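PDB 5Z1N: G-protein interacting protein 1, which probably binds heterotrimeric G protein through its beta/gamma subunits and, in this C-terminal TNFAIP8-like domain, holds phospholipid chains inside a helical bundle. Local coordinates for residues K22-I25 against K26-N30. Sequence-based numbering, arbitrary orientation.
Sequences KKII and KRVSN
K26 N, R27 N and V28 N donate in turn to K22 O, K23 O and I24 O in the i to i+4 pattern of an alpha-helix, the last two turns of helix 12-28 in the all-helical TNFAIP8-like domain. Over these three bonds the N-H...O angle falls from 168° at K26 to 143° at V28. I25 O takes the last bond of this series, from S29, the first residue to leave helical backbone angles. This carbonyl accepts S29 N at 2.9 Å, nearly in line with its C=O bond, and S29 OG at 3.0 Å, which stands well above the carbonyl plane; V28 N adds a weak third bond. The hydroxyl gets there because OG lies between S29's own backbone N and carbonyl carbon (chi1 59°), folded back over the helix end. With an alanine here the carbonyl of I25 would probably keep S29 N as its one strong donor, and the end of the helix would be less firmly tied. Beyond S29 the chain reverses into helix 31-53, where N30 OD1 caps K33 N.

On the side facing helix 135-144, I24 CG2 and V28 CG1 meet loosely at 4.5 Å, and both side chains pack on F137 and V141 of that helix; the side chain of I24 also comes within about 4 Å of the bound phosphatidylethanolamine. The outer flank is basic. R27, bent at chi2 and chi3, brings NH2 to 4.1 Å from K23 CG at an oblique angle, while K23 NZ reaches away to a salt bridge with D150. K22, fully extended, instead ties this helix to helix 31-53 by pairing with E38. Next to the S29 OG to I25 O hydrogen bond, I25 CG2, anti to its backbone nitrogen, rests 3.6 Å from S29 OG.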
ATOM      1  N   LYS A  22       4.624  -0.066  -8.448  1.00  8.59           N
ATOM      2  CA  LYS A  22       4.840   0.993  -9.430  1.00  7.22           C
ATOM      3  C   LYS A  22       4.552   0.510 -10.842  1.00  8.81           C
ATOM      4  O   LYS A  22       3.967   1.245 -11.646  1.00  9.55           O
ATOM      5  CB  LYS A  22       6.267   1.527  -9.340  1.00  6.21           C
ATOM      6  CG  LYS A  22       6.543   2.660 -10.325  1.00  7.58           C
ATOM      7  CD  LYS A  22       7.970   3.173 -10.237  1.00  8.08           C
ATOM      8  CE  LYS A  22       8.151   4.395 -11.125  1.00 12.24           C
ATOM      9  NZ  LYS A  22       9.537   4.944 -11.104  1.00 11.38           N
ATOM     10  N   LYS A  23       4.961  -0.718 -11.172  1.00  8.81           N
ATOM     11  CA  LYS A  23       4.669  -1.226 -12.511  1.00 12.01           C
ATOM     12  C   LYS A  23       3.167  -1.347 -12.729  1.00 12.40           C
ATOM     13  O   LYS A  23       2.650  -0.970 -13.795  1.00 10.86           O
ATOM     14  CB  LYS A  23       5.356  -2.574 -12.735  1.00 11.15           C
ATOM     15  CG  LYS A  23       5.126  -3.147 -14.129  1.00 23.15           C
ATOM     16  CD  LYS A  23       6.156  -4.211 -14.487  1.00 22.67           C
ATOM     17  CE  LYS A  23       6.072  -5.416 -13.558  1.00 25.90           C
ATOM     18  NZ  LYS A  23       7.167  -6.402 -13.821  1.00 24.86           N
ATOM     19  N   ILE A  24       2.443  -1.845 -11.721  1.00  8.08           N
ATOM     20  CA  ILE A  24       0.991  -1.952 -11.865  1.00  8.83           C
ATOM     21  C   ILE A  24       0.360  -0.571 -12.050  1.00 12.84           C
ATOM     22  O   ILE A  24      -0.521  -0.380 -12.905  1.00 10.25           O
ATOM     23  CB  ILE A  24       0.400  -2.706 -10.662  1.00  6.56           C
ATOM     24  CG1 ILE A  24       0.759  -4.192 -10.767  1.00 13.67           C
ATOM     25  CG2 ILE A  24      -1.104  -2.520 -10.598  1.00  5.76           C
ATOM     26  CD1 ILE A  24       0.521  -4.990  -9.497  1.00 13.31           C
ATOM     27  N   ILE A  25       0.816   0.416 -11.273  1.00  7.64           N
ATOM     28  CA  ILE A  25       0.284   1.772 -11.405  1.00  8.71           C
ATOM     29  C   ILE A  25       0.551   2.315 -12.802  1.00 13.57           C
ATOM     30  O   ILE A  25      -0.325   2.939 -13.416  1.00 10.52           O
ATOM     31  CB  ILE A  25       0.874   2.697 -10.325  1.00  9.47           C
ATOM     32  CG1 ILE A  25       0.449   2.241  -8.932  1.00  9.41           C
ATOM     33  CG2 ILE A  25       0.426   4.138 -10.557  1.00  9.44           C
ATOM     34  CD1 ILE A  25       1.012   3.107  -7.833  1.00 13.74           C
ATOM     35  N   LYS A  26       1.766   2.103 -13.318  1.00  9.04           N
ATOM     36  CA  LYS A  26       2.065   2.477 -14.697  1.00 14.37           C
ATOM     37  C   LYS A  26       1.031   1.893 -15.650  1.00 18.03           C
ATOM     38  O   LYS A  26       0.483   2.596 -16.505  1.00 13.19           O
ATOM     39  CB  LYS A  26       3.467   2.004 -15.089  1.00 17.99           C
ATOM     40  CG  LYS A  26       4.598   2.939 -14.699  1.00 23.37           C
ATOM     41  CD  LYS A  26       5.835   2.715 -15.565  1.00 15.56           C
ATOM     42  CE  LYS A  26       6.378   1.310 -15.412  1.00 15.58           C
ATOM     43  NZ  LYS A  26       7.595   1.100 -16.255  1.00 12.95           N
ATOM     44  N   ARG A  27       0.738   0.599 -15.495  1.00 15.09           N
ATOM     45  CA  ARG A  27      -0.186  -0.053 -16.417  1.00 13.98           C
ATOM     46  C   ARG A  27      -1.604   0.501 -16.309  1.00 19.60           C
ATOM     47  O   ARG A  27      -2.310   0.578 -17.320  1.00 21.96           O
ATOM     48  CB  ARG A  27      -0.180  -1.562 -16.176  1.00 15.55           C
ATOM     49  CG  ARG A  27       1.161  -2.230 -16.468  1.00 25.34           C
ATOM     50  CD  ARG A  27       1.517  -2.189 -17.956  1.00 33.79           C
ATOM     51  NE  ARG A  27       2.220  -0.964 -18.338  1.00 23.07           N
ATOM     52  CZ  ARG A  27       3.541  -0.817 -18.312  1.00 23.29           C
ATOM     53  NH1 ARG A  27       4.088   0.330 -18.682  1.00 19.35           N
ATOM     54  NH2 ARG A  27       4.316  -1.817 -17.912  1.00 22.05           N
ATOM     55  N   VAL A  28      -2.045   0.896 -15.113  1.00 11.80           N
ATOM     56  CA  VAL A  28      -3.431   1.337 -14.972  1.00 15.06           C
ATOM     57  C   VAL A  28      -3.637   2.833 -15.194  1.00 14.37           C
ATOM     58  O   VAL A  28      -4.768   3.252 -15.477  1.00 11.75           O
ATOM     59  CB  VAL A  28      -3.999   0.968 -13.591  1.00 15.99           C
ATOM     60  CG1 VAL A  28      -3.991  -0.541 -13.401  1.00 18.81           C
ATOM     61  CG2 VAL A  28      -3.217   1.668 -12.510  1.00 18.36           C
ATOM     62  N   SER A  29      -2.594   3.652 -15.052  1.00 15.92           N
ATOM     63  CA  SER A  29      -2.747   5.088 -15.264  1.00 12.02           C
ATOM     64  C   SER A  29      -1.656   5.622 -16.187  1.00 11.15           C
ATOM     65  O   SER A  29      -1.781   5.524 -17.411  1.00 14.07           O
ATOM     66  CB  SER A  29      -2.749   5.842 -13.931  1.00 11.99           C
ATOM     67  OG  SER A  29      -1.549   5.630 -13.211  1.00 20.58           O
ATOM     68  N   ASN A  30      -0.589   6.187 -15.624  1.00  6.69           N
ATOM     69  CA  ASN A  30       0.456   6.787 -16.446  1.00 12.10           C
ATOM     70  C   ASN A  30       1.752   6.866 -15.652  1.00 11.90           C
ATOM     71  O   ASN A  30       1.778   6.668 -14.436  1.00  7.33           O
ATOM     72  CB  ASN A  30       0.042   8.175 -16.947  1.00  9.00           C
ATOM     73  CG  ASN A  30      -0.366   9.103 -15.823  1.00  9.22           C
ATOM     74  OD1 ASN A  30       0.476   9.603 -15.079  1.00  9.96           O
ATOM     75  ND2 ASN A  30      -1.667   9.336 -15.691  1.00  9.75           N
TER